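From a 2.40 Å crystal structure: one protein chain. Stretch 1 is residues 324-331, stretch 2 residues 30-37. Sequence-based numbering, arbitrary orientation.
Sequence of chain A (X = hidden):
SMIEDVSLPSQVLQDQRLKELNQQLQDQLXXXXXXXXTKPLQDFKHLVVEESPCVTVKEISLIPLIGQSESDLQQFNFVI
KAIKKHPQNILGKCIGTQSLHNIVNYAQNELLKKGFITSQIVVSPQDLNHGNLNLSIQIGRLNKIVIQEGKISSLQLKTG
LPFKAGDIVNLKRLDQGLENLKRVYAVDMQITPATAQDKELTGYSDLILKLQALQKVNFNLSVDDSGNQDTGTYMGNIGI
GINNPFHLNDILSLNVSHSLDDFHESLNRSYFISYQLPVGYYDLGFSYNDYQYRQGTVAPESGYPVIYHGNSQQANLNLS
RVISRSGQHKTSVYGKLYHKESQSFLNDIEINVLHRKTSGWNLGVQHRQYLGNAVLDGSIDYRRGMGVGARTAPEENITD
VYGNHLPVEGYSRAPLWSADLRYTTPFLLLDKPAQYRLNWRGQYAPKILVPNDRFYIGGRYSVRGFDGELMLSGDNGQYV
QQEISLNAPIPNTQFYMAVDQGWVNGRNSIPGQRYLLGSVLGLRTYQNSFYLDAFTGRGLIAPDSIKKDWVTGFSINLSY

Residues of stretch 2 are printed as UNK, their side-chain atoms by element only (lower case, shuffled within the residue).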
# COMPACT_ATOMS: atom_id res chain seq x y z
N SER A 324 6.22 -8.95 8.11
CA SER A 324 5.66 -10.26 7.80
C SER A 324 5.10 -10.25 6.38
O SER A 324 4.44 -9.30 5.98
CB SER A 324 4.56 -10.64 8.79
OG SER A 324 3.65 -11.56 8.21
N ARG A 325 5.35 -11.33 5.65
CA ARG A 325 4.81 -11.46 4.30
C ARG A 325 4.68 -12.93 3.94
O ARG A 325 5.28 -13.81 4.57
CB ARG A 325 5.69 -10.74 3.27
CG ARG A 325 7.03 -11.40 3.02
CD ARG A 325 7.71 -10.73 1.84
NE ARG A 325 6.95 -10.95 0.61
CZ ARG A 325 6.82 -10.05 -0.35
NH1 ARG A 325 7.38 -8.85 -0.23
NH2 ARG A 325 6.11 -10.34 -1.43
N SER A 326 3.88 -13.18 2.91
CA SER A 326 3.73 -14.52 2.35
C SER A 326 3.19 -14.37 0.93
O SER A 326 3.06 -13.25 0.41
CB SER A 326 2.79 -15.38 3.19
OG SER A 326 1.44 -15.16 2.81
N GLY A 327 2.86 -15.50 0.32
CA GLY A 327 2.25 -15.48 -0.99
C GLY A 327 0.90 -14.79 -1.04
O GLY A 327 0.44 -14.42 -2.12
N GLN A 328 0.26 -14.61 0.12
CA GLN A 328 -1.07 -14.01 0.15
C GLN A 328 -1.18 -12.79 1.06
O GLN A 328 -2.28 -12.26 1.22
CB GLN A 328 -2.12 -15.05 0.58
CG GLN A 328 -2.06 -16.33 -0.22
CD GLN A 328 -3.40 -17.01 -0.34
OE1 GLN A 328 -4.17 -16.72 -1.26
NE2 GLN A 328 -3.69 -17.91 0.59
N HIS A 329 -0.08 -12.32 1.65
CA HIS A 329 -0.19 -11.16 2.52
C HIS A 329 1.15 -10.44 2.62
O HIS A 329 2.21 -11.03 2.38
CB HIS A 329 -0.70 -11.55 3.91
CG HIS A 329 0.38 -11.89 4.89
ND1 HIS A 329 0.97 -13.13 4.93
CD2 HIS A 329 0.96 -11.16 5.86
CE1 HIS A 329 1.88 -13.15 5.89
NE2 HIS A 329 1.89 -11.96 6.47
N LYS A 330 1.07 -9.16 2.98
CA LYS A 330 2.24 -8.33 3.22
C LYS A 330 1.90 -7.33 4.31
O LYS A 330 0.91 -6.60 4.20
CB LYS A 330 2.68 -7.61 1.94
CG LYS A 330 3.95 -6.80 2.05
CD LYS A 330 4.48 -6.44 0.67
CE LYS A 330 5.54 -5.36 0.74
NZ LYS A 330 6.12 -5.07 -0.60
N THR A 331 2.72 -7.30 5.37
CA THR A 331 2.48 -6.45 6.53
C THR A 331 3.74 -5.64 6.83
O THR A 331 4.85 -6.18 6.80
CB THR A 331 2.10 -7.28 7.77
OG1 THR A 331 0.94 -8.07 7.48
CG2 THR A 331 1.80 -6.37 8.95
N UNK A 30 4.97 -2.21 -8.24
CA UNK A 30 4.51 -3.56 -8.56
C UNK A 30 4.79 -4.52 -7.41
O UNK A 30 5.90 -4.55 -6.87
c UNK A 30 5.17 -4.05 -9.84
N UNK A 31 3.79 -5.31 -7.05
CA UNK A 31 3.92 -6.34 -6.02
C UNK A 31 4.09 -7.71 -6.66
O UNK A 31 3.84 -7.91 -7.85
c UNK A 31 2.70 -6.35 -5.09
n UNK A 31 4.22 -3.37 -4.46
o UNK A 31 4.22 -4.90 -2.82
c UNK A 31 3.71 -4.42 -3.83
c UNK A 31 2.44 -5.02 -4.42
N UNK A 32 4.54 -8.66 -5.84
CA UNK A 32 4.63 -10.04 -6.27
C UNK A 32 3.24 -10.64 -6.42
O UNK A 32 2.35 -10.39 -5.61
c UNK A 32 5.18 -12.36 -5.25
o UNK A 32 6.69 -12.58 -7.09
c UNK A 32 5.46 -10.86 -5.28
n UNK A 32 5.48 -14.38 -6.54
c UNK A 32 5.85 -13.12 -6.38
N UNK A 33 3.05 -11.40 -7.49
CA UNK A 33 1.75 -12.02 -7.75
C UNK A 33 1.41 -12.99 -6.62
O UNK A 33 2.27 -13.74 -6.16
o UNK A 33 2.19 -11.84 -10.12
c UNK A 33 0.41 -13.31 -9.44
c UNK A 33 1.78 -12.75 -9.09
N UNK A 34 0.17 -12.98 -6.13
CA UNK A 34 -0.20 -13.90 -5.05
C UNK A 34 -0.14 -15.36 -5.49
O UNK A 34 -0.26 -15.69 -6.67
c UNK A 34 -1.64 -13.49 -4.71
c UNK A 34 -0.90 -12.00 -6.41
c UNK A 34 -2.11 -12.68 -5.87
N UNK A 35 0.07 -16.24 -4.50
CA UNK A 35 0.18 -17.67 -4.74
C UNK A 35 -0.05 -18.40 -3.42
O UNK A 35 -0.13 -17.78 -2.35
c UNK A 35 1.55 -18.04 -5.32
c UNK A 35 4.27 -18.14 -2.66
o UNK A 35 5.93 -16.54 -2.04
c UNK A 35 2.72 -17.64 -4.45
c UNK A 35 4.41 -16.04 -3.81
c UNK A 35 4.87 -16.91 -2.84
c UNK A 35 3.34 -16.41 -4.60
c UNK A 35 3.21 -18.50 -3.47
N UNK A 36 -0.16 -19.74 -3.50
CA UNK A 36 -0.31 -20.61 -2.33
C UNK A 36 0.70 -21.75 -2.47
O UNK A 36 0.35 -22.88 -2.81
c UNK A 36 -1.73 -21.14 -2.20
o UNK A 36 -4.27 -20.74 -0.06
c UNK A 36 -4.03 -20.70 -1.27
n UNK A 36 -4.86 -21.18 -2.18
c UNK A 36 -2.74 -20.09 -1.78
N UNK A 37 1.97 -21.45 -2.17
CA UNK A 37 3.04 -22.42 -2.39
C UNK A 37 2.99 -23.55 -1.37
O UNK A 37 3.19 -24.72 -1.73
c UNK A 37 4.39 -21.70 -2.35
o UNK A 37 5.99 -23.35 -3.04
c UNK A 37 5.55 -22.65 -2.13
n UNK A 37 6.06 -22.68 -0.90

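Position 30 carries a single side-chain carbon and lies out of reach of stretch 1. One carbon beyond CA defines alanine, Ala30, which simply leads the chain into the contact.

Position 31 has three carbons, the third bearing one oxygen and one nitrogen, and its terminal oxygen accepts a hydrogen bond from Lys330 NZ. The branch ends in a planar amide, and a chain of three carbons makes it glutamine. In Gln31 the CA-to-CB bond runs sideways, but the side chain, with chi1 and chi2 both m, brings its end nearer to stretch 1. The hydrogen bond from Lys330 NZ to Gln31 OE1 measures 2.9 Å. The lysine is extended, all four chi angles t, so its ammonium group spans a wide gap: Lys330 CA and Gln31 CA are 9.6 Å apart. Glutamine suits this place because its amide oxygen can accept from Lys330 NZ and its side chain is long enough to bring that oxygen there.

Position 32 again shows three carbons and a terminal carbon with one oxygen and one nitrogen. Here the contact is made near the root of the side chain: its CB sits at the edge of the Arg325 guanidinium, near its plane. The atoms make it a second glutamine, Gln32, and Arg325 NH2 lies 3.9 Å from Gln32 CB. The amide is not needed for this packing, which calls only for an aliphatic carbon.

Position 33 has one carbon that branches to one oxygen and one carbon, and its CA-to-CB bond points away from stretch 1. This is the pattern of threonine, and the hydroxyl of Thr33 suits an exposed site.

At position 34, three carbons close a ring onto the backbone nitrogen, and the CA meets Gly327 O in a CA-H...O contact. The ring can only be proline. Pro34 CA approaches Gly327 O at 3.0 Å. Proline has no N-H to donate; the same oxygen also accepts from the amide of position 35.

Position 35 has one carbon followed by a six-carbon ring bearing an oxygen. Its backbone amide donates to Gly327 O, and Gly327 CA lies over one face of the ring. This is tyrosine. The hydrogen bond from Tyr35 N to Gly327 O is 3.0 Å long, with an angle of 155°. Although the CA-to-CB bond points away, chi1 near 59° brings the ring back, and Gly327 CA lies 3.5 Å from the centroid of the Tyr35 ring. The hydroxyl is hydrogen-bonded elsewhere in the structure.

Position 36 has three carbons ending in one oxygen and one nitrogen, and its end approaches that of Gln328. It is a third glutamine. Gln36 OE1 lies 3.0 Å from Gln328 NE2, so the ends of the two side chains come together.

Position 37 has two carbons, the second with one oxygen and one nitrogen, and makes no contact with stretch 1. It is asparagine, and Asn37 is poorly ordered.

The contact centres on Gly327, in the turn between two strands. An ideal CB there would lie 2.5 Å from Tyr35 O, a clash, so glycine allows the backbones to approach, with 4.8 Å between Gly327 CA and Tyr35 CA. One backbone hydrogen bond and the aromatic face hold this centre, while the bond from Lys330 to Gln31 adds a second anchor.

Stretch 2 (30-37) AQQTPYQN
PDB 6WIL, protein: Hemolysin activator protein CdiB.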